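Local coordinates for protein aminoglycoside 6-adenylyltransferase (Bacillus subtilis, PDB 2PBE) that adenylates streptomycin and streptidine at the 6-hydroxyl using ATP or GTP, thereby mediating bacterial resistance to streptomycin, at residues 22-27 with 127-132; 141-146 with 212-217. All blocks are in the same frame, centred on the assembly; numbering follows the deposited sequence.

Contact 1. Residues 22-27 with 127-132; sequences RIRLVT and LDKDSF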
loop_
_atom_site.group_PDB
_atom_site.type_symbol
_atom_site.label_atom_id
_atom_site.label_comp_id
_atom_site.label_asym_id
_atom_site.label_seq_id
_atom_site.Cartn_x
_atom_site.Cartn_y
_atom_site.Cartn_z
ATOM N N ARG A 22 -19.156 -2.751 3.489
ATOM C CA ARG A 22 -19.863 -1.505 3.202
ATOM C C ARG A 22 -18.855 -0.416 2.833
ATOM O O ARG A 22 -19.196 0.534 2.121
ATOM C CB ARG A 22 -20.690 -1.015 4.402
ATOM C CG ARG A 22 -21.654 -2.012 5.005
ATOM C CD ARG A 22 -21.180 -2.371 6.392
ATOM N NE ARG A 22 -22.060 -1.935 7.465
ATOM C CZ ARG A 22 -21.716 -1.912 8.748
ATOM N NH1 ARG A 22 -20.495 -2.291 9.127
ATOM N NH2 ARG A 22 -22.609 -1.532 9.665
ATOM N N ILE A 23 -17.621 -0.544 3.312
ATOM C CA ILE A 23 -16.612 0.467 3.016
ATOM C C ILE A 23 -15.958 0.196 1.669
ATOM O O ILE A 23 -15.292 -0.818 1.480
ATOM C CB ILE A 23 -15.542 0.542 4.114
ATOM C CG1 ILE A 23 -16.213 0.804 5.465
ATOM C CG2 ILE A 23 -14.582 1.695 3.830
ATOM C CD1 ILE A 23 -15.268 0.717 6.632
ATOM N N ARG A 24 -16.158 1.133 0.747
ATOM C CA ARG A 24 -15.633 1.035 -0.613
ATOM C C ARG A 24 -14.435 1.940 -0.883
ATOM O O ARG A 24 -13.557 1.594 -1.654
ATOM C CB ARG A 24 -16.756 1.357 -1.599
ATOM C CG ARG A 24 -17.937 0.392 -1.514
ATOM C CD ARG A 24 -17.624 -0.904 -2.230
ATOM N NE ARG A 24 -17.522 -2.038 -1.327
ATOM C CZ ARG A 24 -16.927 -3.177 -1.650
ATOM N NH1 ARG A 24 -16.381 -3.325 -2.855
ATOM N NH2 ARG A 24 -16.871 -4.176 -0.773
ATOM N N LEU A 25 -14.392 3.089 -0.232
ATOM C CA LEU A 25 -13.315 4.053 -0.436
ATOM C C LEU A 25 -12.855 4.626 0.917
ATOM O O LEU A 25 -13.658 4.784 1.836
ATOM C CB LEU A 25 -13.825 5.170 -1.358
ATOM C CG LEU A 25 -12.902 6.118 -2.140
ATOM C CD1 LEU A 25 -12.199 7.077 -1.197
ATOM C CD2 LEU A 25 -11.885 5.317 -2.929
ATOM N N VAL A 26 -11.563 4.914 1.042
ATOM C CA VAL A 26 -10.997 5.467 2.268
ATOM C C VAL A 26 -10.084 6.629 1.933
ATOM O O VAL A 26 -9.216 6.512 1.067
ATOM C CB VAL A 26 -10.188 4.409 3.035
ATOM C CG1 VAL A 26 -9.603 5.010 4.300
ATOM C CG2 VAL A 26 -11.074 3.237 3.383
ATOM N N THR A 27 -10.261 7.735 2.650
ATOM C CA THR A 27 -9.467 8.936 2.419
ATOM C C THR A 27 -8.893 9.475 3.701
ATOM O O THR A 27 -9.465 9.265 4.767
ATOM C CB THR A 27 -10.317 10.032 1.814
ATOM O OG1 THR A 27 -10.964 9.533 0.645
ATOM C CG2 THR A 27 -9.471 11.213 1.442
ATOM N N LEU A 127 -7.534 3.660 -0.034
ATOM C CA LEU A 127 -8.099 2.432 -0.582
ATOM C C LEU A 127 -9.337 2.690 -1.408
ATOM O O LEU A 127 -10.204 3.483 -1.033
ATOM C CB LEU A 127 -8.443 1.445 0.544
ATOM C CG LEU A 127 -9.062 0.086 0.188
ATOM C CD1 LEU A 127 -8.173 -0.715 -0.783
ATOM C CD2 LEU A 127 -9.261 -0.683 1.485
ATOM N N ASP A 128 -9.401 2.006 -2.543
ATOM C CA ASP A 128 -10.531 2.080 -3.459
ATOM C C ASP A 128 -10.815 0.631 -3.827
ATOM O O ASP A 128 -9.968 -0.046 -4.388
ATOM C CB ASP A 128 -10.165 2.874 -4.714
ATOM C CG ASP A 128 -11.366 3.168 -5.576
ATOM O OD1 ASP A 128 -12.487 2.746 -5.205
ATOM O OD2 ASP A 128 -11.213 3.824 -6.622
ATOM N N LYS A 129 -12.007 0.158 -3.506
ATOM C CA LYS A 129 -12.342 -1.226 -3.783
ATOM C C LYS A 129 -13.001 -1.445 -5.121
ATOM O O LYS A 129 -12.998 -2.561 -5.640
ATOM C CB LYS A 129 -13.229 -1.789 -2.678
ATOM C CG LYS A 129 -12.547 -1.872 -1.305
ATOM C CD LYS A 129 -13.450 -2.602 -0.315
ATOM C CE LYS A 129 -12.840 -2.691 1.066
ATOM N NZ LYS A 129 -13.761 -3.368 2.008
ATOM N N ASP A 130 -13.532 -0.373 -5.694
ATOM C CA ASP A 130 -14.208 -0.463 -6.979
ATOM C C ASP A 130 -13.484 0.186 -8.138
ATOM O O ASP A 130 -13.598 -0.285 -9.272
ATOM C CB ASP A 130 -15.603 0.123 -6.844
ATOM C CG ASP A 130 -16.337 -0.429 -5.632
ATOM O OD1 ASP A 130 -16.331 -1.670 -5.471
ATOM O OD2 ASP A 130 -16.896 0.368 -4.849
ATOM N N SER A 131 -12.759 1.268 -7.860
ATOM C CA SER A 131 -11.995 1.968 -8.887
ATOM C C SER A 131 -12.914 2.482 -10.010
ATOM O O SER A 131 -12.539 2.457 -11.179
ATOM C CB SER A 131 -10.930 1.027 -9.480
ATOM O OG SER A 131 -10.423 0.114 -8.515
ATOM N N PHE A 132 -14.116 2.929 -9.661
ATOM C CA PHE A 132 -15.040 3.438 -10.678
ATOM C C PHE A 132 -14.544 4.783 -11.192
ATOM O O PHE A 132 -14.573 5.061 -12.400
ATOM C CB PHE A 132 -16.443 3.599 -10.093
#

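Contact 2. Residues 141-146 with 212-217; sequences DRQYWI and KNYKFM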
loop_
_atom_site.group_PDB
_atom_site.type_symbol
_atom_site.label_atom_id
_atom_site.label_comp_id
_atom_site.label_asym_id
_atom_site.label_seq_id
_atom_site.Cartn_x
_atom_site.Cartn_y
_atom_site.Cartn_z
ATOM N N ASP A 141 2.790 11.579 -4.315
ATOM C CA ASP A 141 2.307 10.298 -3.821
ATOM C C ASP A 141 2.068 9.212 -4.874
ATOM O O ASP A 141 1.870 8.049 -4.514
ATOM C CB ASP A 141 1.027 10.503 -3.010
ATOM C CG ASP A 141 1.289 11.157 -1.672
ATOM O OD1 ASP A 141 2.084 10.606 -0.880
ATOM O OD2 ASP A 141 0.696 12.223 -1.410
ATOM N N ARG A 142 2.075 9.584 -6.153
ATOM C CA ARG A 142 1.865 8.588 -7.195
ATOM C C ARG A 142 2.943 7.495 -7.061
ATOM O O ARG A 142 2.810 6.386 -7.580
ATOM C CB ARG A 142 1.922 9.241 -8.577
ATOM N N GLN A 143 4.005 7.822 -6.329
ATOM C CA GLN A 143 5.110 6.910 -6.083
ATOM C C GLN A 143 4.610 5.652 -5.374
ATOM O O GLN A 143 5.067 4.534 -5.641
ATOM C CB GLN A 143 6.131 7.618 -5.200
ATOM C CG GLN A 143 7.336 6.783 -4.851
ATOM C CD GLN A 143 8.136 7.364 -3.703
ATOM O OE1 GLN A 143 9.167 6.818 -3.317
ATOM N NE2 GLN A 143 7.656 8.484 -3.137
ATOM N N TYR A 144 3.655 5.847 -4.469
ATOM C CA TYR A 144 3.099 4.756 -3.692
ATOM C C TYR A 144 1.768 4.220 -4.204
ATOM O O TYR A 144 1.268 3.213 -3.702
ATOM C CB TYR A 144 2.925 5.193 -2.241
ATOM C CG TYR A 144 4.184 5.699 -1.593
ATOM C CD1 TYR A 144 5.261 4.820 -1.314
ATOM C CD2 TYR A 144 4.314 7.064 -1.232
ATOM C CE1 TYR A 144 6.463 5.293 -0.675
ATOM C CE2 TYR A 144 5.504 7.553 -0.586
ATOM C CZ TYR A 144 6.570 6.656 -0.309
ATOM O OH TYR A 144 7.712 7.104 0.321
ATOM N N TRP A 145 1.196 4.867 -5.212
ATOM C CA TRP A 145 -0.094 4.427 -5.719
ATOM C C TRP A 145 -0.045 3.115 -6.495
ATOM O O TRP A 145 0.771 2.947 -7.397
ATOM C CB TRP A 145 -0.751 5.498 -6.599
ATOM C CG TRP A 145 -2.216 5.236 -6.792
ATOM C CD1 TRP A 145 -2.857 5.022 -7.978
ATOM C CD2 TRP A 145 -3.216 5.142 -5.767
ATOM N NE1 TRP A 145 -4.199 4.802 -7.762
ATOM C CE2 TRP A 145 -4.453 4.867 -6.420
ATOM C CE3 TRP A 145 -3.191 5.259 -4.359
ATOM C CZ2 TRP A 145 -5.672 4.705 -5.713
ATOM C CZ3 TRP A 145 -4.411 5.098 -3.644
ATOM C CH2 TRP A 145 -5.635 4.822 -4.340
ATOM N N ILE A 146 -0.939 2.198 -6.139
ATOM C CA ILE A 146 -1.023 0.897 -6.792
ATOM C C ILE A 146 -2.415 0.668 -7.380
ATOM O O ILE A 146 -3.413 0.953 -6.732
ATOM C CB ILE A 146 -0.670 -0.244 -5.782
ATOM C CG1 ILE A 146 0.836 -0.240 -5.496
ATOM C CG2 ILE A 146 -1.158 -1.616 -6.300
ATOM C CD1 ILE A 146 1.711 -0.552 -6.707
ATOM N N LYS A 212 3.693 6.044 3.033
ATOM C CA LYS A 212 5.024 6.629 3.139
ATOM C C LYS A 212 5.985 5.506 3.554
ATOM O O LYS A 212 5.857 4.920 4.631
ATOM C CB LYS A 212 5.030 7.745 4.193
ATOM C CG LYS A 212 6.247 8.662 4.113
ATOM C CD LYS A 212 6.231 9.466 2.819
ATOM C CE LYS A 212 7.616 10.010 2.470
ATOM N NZ LYS A 212 7.621 10.574 1.076
ATOM N N ASN A 213 6.922 5.193 2.664
ATOM C CA ASN A 213 7.905 4.124 2.880
ATOM C C ASN A 213 7.296 2.734 2.993
ATOM O O ASN A 213 7.715 1.920 3.829
ATOM C CB ASN A 213 8.788 4.399 4.106
ATOM C CG ASN A 213 9.910 5.369 3.793
ATOM O OD1 ASN A 213 9.724 6.588 3.835
ATOM N ND2 ASN A 213 11.083 4.834 3.454
ATOM N N TYR A 214 6.306 2.472 2.140
ATOM C CA TYR A 214 5.651 1.164 2.053
ATOM C C TYR A 214 5.146 0.620 3.389
ATOM O O TYR A 214 5.049 -0.595 3.579
ATOM C CB TYR A 214 6.639 0.164 1.393
ATOM C CG TYR A 214 7.529 0.808 0.328
ATOM C CD1 TYR A 214 7.004 1.162 -0.943
ATOM C CD2 TYR A 214 8.873 1.171 0.619
ATOM C CE1 TYR A 214 7.800 1.873 -1.905
ATOM C CE2 TYR A 214 9.677 1.895 -0.321
ATOM C CZ TYR A 214 9.132 2.244 -1.583
ATOM O OH TYR A 214 9.886 2.974 -2.490
ATOM N N LYS A 215 4.792 1.521 4.304
ATOM C CA LYS A 215 4.316 1.145 5.640
ATOM C C LYS A 215 3.042 0.291 5.692
ATOM O O LYS A 215 2.783 -0.365 6.697
ATOM C CB LYS A 215 4.132 2.409 6.509
ATOM C CG LYS A 215 3.154 3.443 5.950
ATOM C CD LYS A 215 3.462 4.842 6.484
ATOM C CE LYS A 215 2.863 5.105 7.853
ATOM N NZ LYS A 215 1.411 5.418 7.740
ATOM N N PHE A 216 2.260 0.293 4.620
ATOM C CA PHE A 216 1.009 -0.474 4.590
ATOM C C PHE A 216 1.091 -1.857 3.959
ATOM O O PHE A 216 0.119 -2.604 3.965
ATOM C CB PHE A 216 -0.089 0.308 3.859
ATOM C CG PHE A 216 -0.395 1.643 4.450
ATOM C CD1 PHE A 216 -0.582 1.795 5.840
ATOM C CD2 PHE A 216 -0.532 2.764 3.614
ATOM C CE1 PHE A 216 -0.903 3.056 6.404
ATOM C CE2 PHE A 216 -0.857 4.049 4.151
ATOM C CZ PHE A 216 -1.041 4.192 5.551
HETATM N N MSE A 217 2.252 -2.205 3.425
HETATM C CA MSE A 217 2.414 -3.483 2.759
HETATM C C MSE A 217 2.215 -4.746 3.587
HETATM O O MSE A 217 1.780 -5.776 3.043
HETATM C CB MSE A 217 3.774 -3.520 2.055
HETATM C CG MSE A 217 3.791 -2.726 0.761
HETATM SE SE MSE A 217 2.289 -3.175 -0.419
HETATM C CE MSE A 217 3.027 -4.679 -1.403
#

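Contact 1. Residues 22-27 with 127-132
Val26 and Leu127 form an antiparallel hydrogen-bonded pair, and Leu25 and Asp128 the non-hydrogen-bonded pair next to it, where strands 23-28 and 125-128 run side by side in the mixed sheet of this nucleotidyltransferase fold. Backbone bonds hold the register: Val26 N gives to Leu127 O at 2.9 Å, the return bond from Leu127 N to Val26 O is weak, and Lys129 N reaches Arg24 O at 2.8 Å just past the strand end. On its other edge strand 23-28 carries a classic beta bulge, with Arg24 and Leu25 both facing Phe50.

The side chains pack on both faces of the sheet. Val26 CB and Leu127 CB lie 4.2 Å apart on the face covered by helix 6-19, where Val26 meets Ala17 and Leu127 meets Leu18. On the face of Leu25 and Asp128 the contact is methyl to carboxylate, Leu25 CD2 resting against Asp128 CG.

Polar groups gather at the strand ends. Asp128 OD1 takes the Ser131 N-H at 3.1 Å from above the carboxylate plane, an Asx motif that helps turn the chain, while OD2 bonds to Tyr135. The Lys129 chain is extended, and its NZ bonds to the carbonyls of Ala17, in the last turn of helix 6-19, and Asp20 just beyond it, and weakly to Ile23 O on the strand.

Arg24 crosses Lys129 at about a right angle, and the bend at chi2 (-79°) sets its CD beside the Asp130 carboxylate. Its NH2 bonds to Glu21 O and lies 4.2 Å from Lys129 NZ, a like-charge approach probably eased by the surrounding carbonyls. Lys129 CD sits 3.7 Å above the centre of the guanidinium, while at the guanidinium edge Arg24 NH1 makes a salt bridge of 3.1 Å to the syn side of Asp130 OD1, the two planes 20° apart.

Contact 2. Residues 141-146 with 212-217
Tyr144 lays one face of its ring under the Lys212 backbone and turns an edge to Tyr214, and its hydroxyl oxygen accepts the backbone N-H of Asn213, with Asn213 N 3.1 Å from Tyr144 OH and an N-H...O angle of 158°. The bond to CB of Tyr144 points toward 212-217, and CG stands anti to the carbonyl carbon (chi1 -56°). Against Tyr214 the pair is a T-shaped (edge-to-face) stack: the CD1-CE1 edge of Tyr144 points at the face of Tyr214, with ring centroids 5.5 Å apart and planes at 73°. Tyr144 CE1 meets that face toward its rim, 3.9 Å from Tyr214 CE1.

Behind Tyr144, strand 145-146 forms one end of the mixed sheet beside strand 207-209. Residues 212-217 belong to the loop that leads on to helix 223-230; the Tyr144 backbone bonds to Met210 where that loop begins. A type I beta turn runs from Tyr214 to Met217, closed by Met217 N to Tyr214 O at 3.2 Å. The Tyr214 side chain also touches Pro190 of helix 177-204.

Lys212 contributes mostly through its backbone and the far part of its chain. Its CA makes a CH-pi contact over one face of Tyr144, 4.1 Å from the ring centroid. The side chain sets out away from 141-146, but a bend at chi2 turns CD back toward Tyr144; Lys212 CD, CE and NZ all come near Tyr144 OH, with NZ 3.6 Å from that oxygen. Against the opposite face of the Tyr144 ring lies its neighbour Gln143, whose CD is 3.8 Å above the plane and offset toward the rim.

Overall arrangement
Contacts 1 and 2 follow one another along the chain and belong to the same sheet, their centres 16 Å apart and their nearest atoms about 5 Å apart, without touching. Strand 207-209 lies between them, flanked by strand 125-128 of contact 1 and strand 145-146 of contact 2. Phe208 on this strand touches both Leu127 and Ile146. Helix 6-19 is a second bridge: its carboxyl end receives Lys129, while its Met10 packs on Lys215 and Phe216. Contact 1 is largely buried; contact 2, though closer to the centre of the chain, involves more exposed residues, with helix 177-204 alongside.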